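Local atomic coordinates of putative glycosyl hydrolase (PDB entry 4QHZ), a protein that binds magnesium and is probably a hydrolase, perhaps one that acts on glycosides. Residues 112-117 against 128-133. Sequence-based numbering, arbitrary orientation.
With MG (magnesium ion), chain I.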
ATOM      1  N   GLU C 112      24.262 -29.515  -4.436  1.00 29.56           N
ATOM      2  CA  GLU C 112      23.173 -29.229  -5.354  1.00 29.96           C
ATOM      3  C   GLU C 112      21.976 -28.653  -4.628  1.00 27.43           C
ATOM      4  O   GLU C 112      21.793 -28.874  -3.435  1.00 23.87           O
ATOM      5  CB  GLU C 112      22.735 -30.506  -6.066  1.00 33.54           C
ATOM      6  CG  GLU C 112      23.740 -31.063  -7.053  1.00 37.64           C
ATOM      7  CD  GLU C 112      23.268 -32.376  -7.651  1.00 45.48           C
ATOM      8  OE1 GLU C 112      23.283 -33.393  -6.927  1.00 40.20           O
ATOM      9  OE2 GLU C 112      22.874 -32.388  -8.838  1.00 49.23           O
ATOM     10  N   SER C 113      21.154 -27.930  -5.385  1.00 27.20           N
ATOM     11  CA  SER C 113      19.901 -27.376  -4.899  1.00 25.04           C
ATOM     12  C   SER C 113      20.122 -26.604  -3.598  1.00 23.67           C
ATOM     13  O   SER C 113      21.006 -25.747  -3.543  1.00 26.07           O
ATOM     14  CB  SER C 113      18.848 -28.491  -4.760  1.00 25.88           C
ATOM     15  OG  SER C 113      17.555 -27.946  -4.524  1.00 23.71           O
ATOM     16  N   GLN C 114      19.349 -26.908  -2.558  1.00 23.19           N
ATOM     17  CA  GLN C 114      19.444 -26.194  -1.282  1.00 23.04           C
ATOM     18  C   GLN C 114      20.701 -26.526  -0.471  1.00 24.36           C
ATOM     19  O   GLN C 114      20.948 -25.882   0.551  1.00 24.11           O
ATOM     20  CB  GLN C 114      18.211 -26.481  -0.415  1.00 23.11           C
ATOM     21  CG  GLN C 114      16.899 -26.016  -1.030  1.00 22.23           C
ATOM     22  CD  GLN C 114      16.752 -24.497  -1.035  1.00 22.60           C
ATOM     23  OE1 GLN C 114      16.869 -23.850   0.005  1.00 23.38           O
ATOM     24  NE2 GLN C 114      16.472 -23.928  -2.203  1.00 22.14           N
ATOM     25  N   SER C 115      21.500 -27.496  -0.922  1.00 22.37           N
ATOM     26  CA  SER C 115      22.699 -27.904  -0.188  1.00 23.99           C
ATOM     27  C   SER C 115      23.990 -27.393  -0.833  1.00 23.72           C
ATOM     28  O   SER C 115      25.014 -28.065  -0.784  1.00 25.69           O
ATOM     29  CB  SER C 115      22.729 -29.431  -0.073  1.00 25.06           C
ATOM     30  OG  SER C 115      21.599 -29.890   0.635  1.00 24.52           O
ATOM     31  N   ARG C 116      23.939 -26.201  -1.421  1.00 22.69           N
ATOM     32  CA  ARG C 116      25.088 -25.630  -2.103  1.00 22.58           C
ATOM     33  C   ARG C 116      25.248 -24.153  -1.750  1.00 22.00           C
ATOM     34  O   ARG C 116      24.682 -23.283  -2.409  1.00 21.18           O
ATOM     35  CB  ARG C 116      24.944 -25.798  -3.620  1.00 22.28           C
ATOM     36  CG  ARG C 116      26.205 -25.471  -4.411  1.00 22.17           C
ATOM     37  CD  ARG C 116      25.864 -25.238  -5.875  1.00 23.21           C
ATOM     38  NE  ARG C 116      27.012 -24.848  -6.690  1.00 23.68           N
ATOM     39  CZ  ARG C 116      27.906 -25.681  -7.218  1.00 23.65           C
ATOM     40  NH1 ARG C 116      27.834 -26.988  -7.007  1.00 24.05           N
ATOM     41  NH2 ARG C 116      28.891 -25.197  -7.959  1.00 23.56           N
ATOM     42  N   GLY C 117      26.032 -23.879  -0.711  1.00 20.85           N
ATOM     43  CA  GLY C 117      26.267 -22.510  -0.280  1.00 21.08           C
ATOM     44  C   GLY C 117      25.048 -21.856   0.348  1.00 20.52           C
ATOM     45  O   GLY C 117      24.810 -20.661   0.156  1.00 19.33           O
ATOM     46  N   GLU C 128      13.491 -14.870   6.466  1.00 20.46           N
ATOM     47  CA  GLU C 128      14.738 -15.175   5.756  1.00 21.90           C
ATOM     48  C   GLU C 128      14.777 -14.624   4.332  1.00 20.67           C
ATOM     49  O   GLU C 128      13.915 -14.935   3.513  1.00 20.51           O
ATOM     50  CB  GLU C 128      15.012 -16.687   5.679  1.00 22.81           C
ATOM     51  CG  GLU C 128      16.385 -16.999   5.072  1.00 23.49           C
ATOM     52  CD  GLU C 128      16.692 -18.479   4.920  1.00 25.33           C
ATOM     53  OE1 GLU C 128      15.770 -19.311   5.055  1.00 23.89           O
ATOM     54  OE2 GLU C 128      17.877 -18.809   4.654  1.00 23.42           O
ATOM     55  N   VAL C 129      15.798 -13.819   4.056  1.00 19.41           N
ATOM     56  CA  VAL C 129      16.224 -13.541   2.697  1.00 19.63           C
ATOM     57  C   VAL C 129      17.256 -14.605   2.358  1.00 19.79           C
ATOM     58  O   VAL C 129      18.336 -14.640   2.949  1.00 19.96           O
ATOM     59  CB  VAL C 129      16.840 -12.139   2.540  1.00 20.17           C
ATOM     60  CG1 VAL C 129      17.222 -11.885   1.084  1.00 20.31           C
ATOM     61  CG2 VAL C 129      15.875 -11.070   3.035  1.00 21.44           C
ATOM     62  N   GLN C 130      16.915 -15.482   1.419  1.00 20.70           N
ATOM     63  CA  GLN C 130      17.736 -16.650   1.119  1.00 21.48           C
ATOM     64  C   GLN C 130      19.094 -16.265   0.537  1.00 20.79           C
ATOM     65  O   GLN C 130      19.199 -15.360  -0.289  1.00 21.25           O
ATOM     66  CB  GLN C 130      17.002 -17.586   0.153  1.00 21.36           C
ATOM     67  CG  GLN C 130      17.786 -18.810  -0.312  1.00 22.92           C
ATOM     68  CD  GLN C 130      17.996 -19.854   0.782  1.00 25.38           C
ATOM     69  OE1 GLN C 130      18.552 -19.559   1.844  1.00 23.63           O
ATOM     70  NE2 GLN C 130      17.549 -21.085   0.526  1.00 24.09           N
ATOM     71  N   VAL C 131      20.123 -16.960   1.010  1.00 20.65           N
ATOM     72  CA  VAL C 131      21.442 -16.929   0.415  1.00 21.89           C
ATOM     73  C   VAL C 131      21.769 -18.346  -0.052  1.00 22.64           C
ATOM     74  O   VAL C 131      21.599 -19.310   0.694  1.00 23.00           O
ATOM     75  CB  VAL C 131      22.494 -16.425   1.418  1.00 22.11           C
ATOM     76  CG1 VAL C 131      23.911 -16.696   0.915  1.00 21.92           C
ATOM     77  CG2 VAL C 131      22.281 -14.942   1.680  1.00 21.94           C
ATOM     78  N   LEU C 132      22.211 -18.466  -1.302  1.00 24.38           N
ATOM     79  CA  LEU C 132      22.449 -19.767  -1.922  1.00 24.57           C
ATOM     80  C   LEU C 132      23.274 -19.587  -3.185  1.00 25.90           C
ATOM     81  O   LEU C 132      23.172 -18.553  -3.856  1.00 26.24           O
ATOM     82  CB  LEU C 132      21.120 -20.438  -2.264  1.00 23.21           C
ATOM     83  CG  LEU C 132      21.118 -21.906  -2.680  1.00 23.79           C
ATOM     84  CD1 LEU C 132      21.605 -22.807  -1.552  1.00 24.39           C
ATOM     85  CD2 LEU C 132      19.717 -22.309  -3.110  1.00 23.42           C
ATOM     86  N   ASP C 133      24.100 -20.579  -3.515  1.00 23.88           N
ATOM     87  CA  ASP C 133      24.787 -20.555  -4.796  1.00 24.36           C
ATOM     88  C   ASP C 133      23.851 -21.040  -5.894  1.00 23.79           C
ATOM     89  O   ASP C 133      23.696 -22.244  -6.097  1.00 23.67           O
ATOM     90  CB  ASP C 133      26.055 -21.407  -4.801  1.00 23.56           C
ATOM     91  CG  ASP C 133      26.815 -21.287  -6.114  1.00 23.89           C
ATOM     92  OD1 ASP C 133      26.544 -20.334  -6.871  1.00 23.55           O
ATOM     93  OD2 ASP C 133      27.680 -22.142  -6.397  1.00 24.57           O
TER
HETATM   94 MG    MG I 302      19.088 -20.438   3.726  1.00 15.65          MG
HETATM   95  O   HOH W   1      28.204 -22.362  -8.980  1.00 22.21           O
HETATM   96  O   HOH W   2      17.419 -21.461   3.813  1.00 21.33           O
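Arg116 and Asp133 meet twice, by backbone and by side chain. Asp133 N donates to Arg116 O over 3.0 Å, in the carbonyl plane, and Arg116 NE forms a salt bridge with Asp133 OD2 at 2.8 Å, approaching it from above the carboxylate plane, 49° out of it. With CG anti to the backbone N (chi1 -169°) and the chain extended as far as NE, the arginine lies across Asp133; NH1 turns back to Gly111 O. Packing is tightest around Leu132: its CD1 sits 3.2 Å from Arg116 O and also faces Ser113 O, CD2 touches the Gln114 amide nitrogen, and its CA hydrogen points at Gly117 O (CA to O 3.3 Å). The looser side is the partly exposed guanidinium, where a water accepts from Arg116 NH2 and donates to Asp133 OD2, giving this oxygen a second partner. At the buried end Gln114 OE1 lies 2.9 Å from Gln130 NE2 at a poor angle; Gly143 satisfies Gln130 NE2, and Thr139 Gln114 NE2. The bend at chi2 (71°) puts Gln130 CD near the magnesium ion, and the amide offers OE1 at 2.1 Å, beside Glu128 OE2 at 2.2 Å. Strands 119-123 and 127-131 form a beta-hairpin supplying Ser119, Glu128 and Gln130; Asn118 just before it, Gln227 and a water complete the six-ligand magnesium site of this concanavalin-like, DUF1080-type domain.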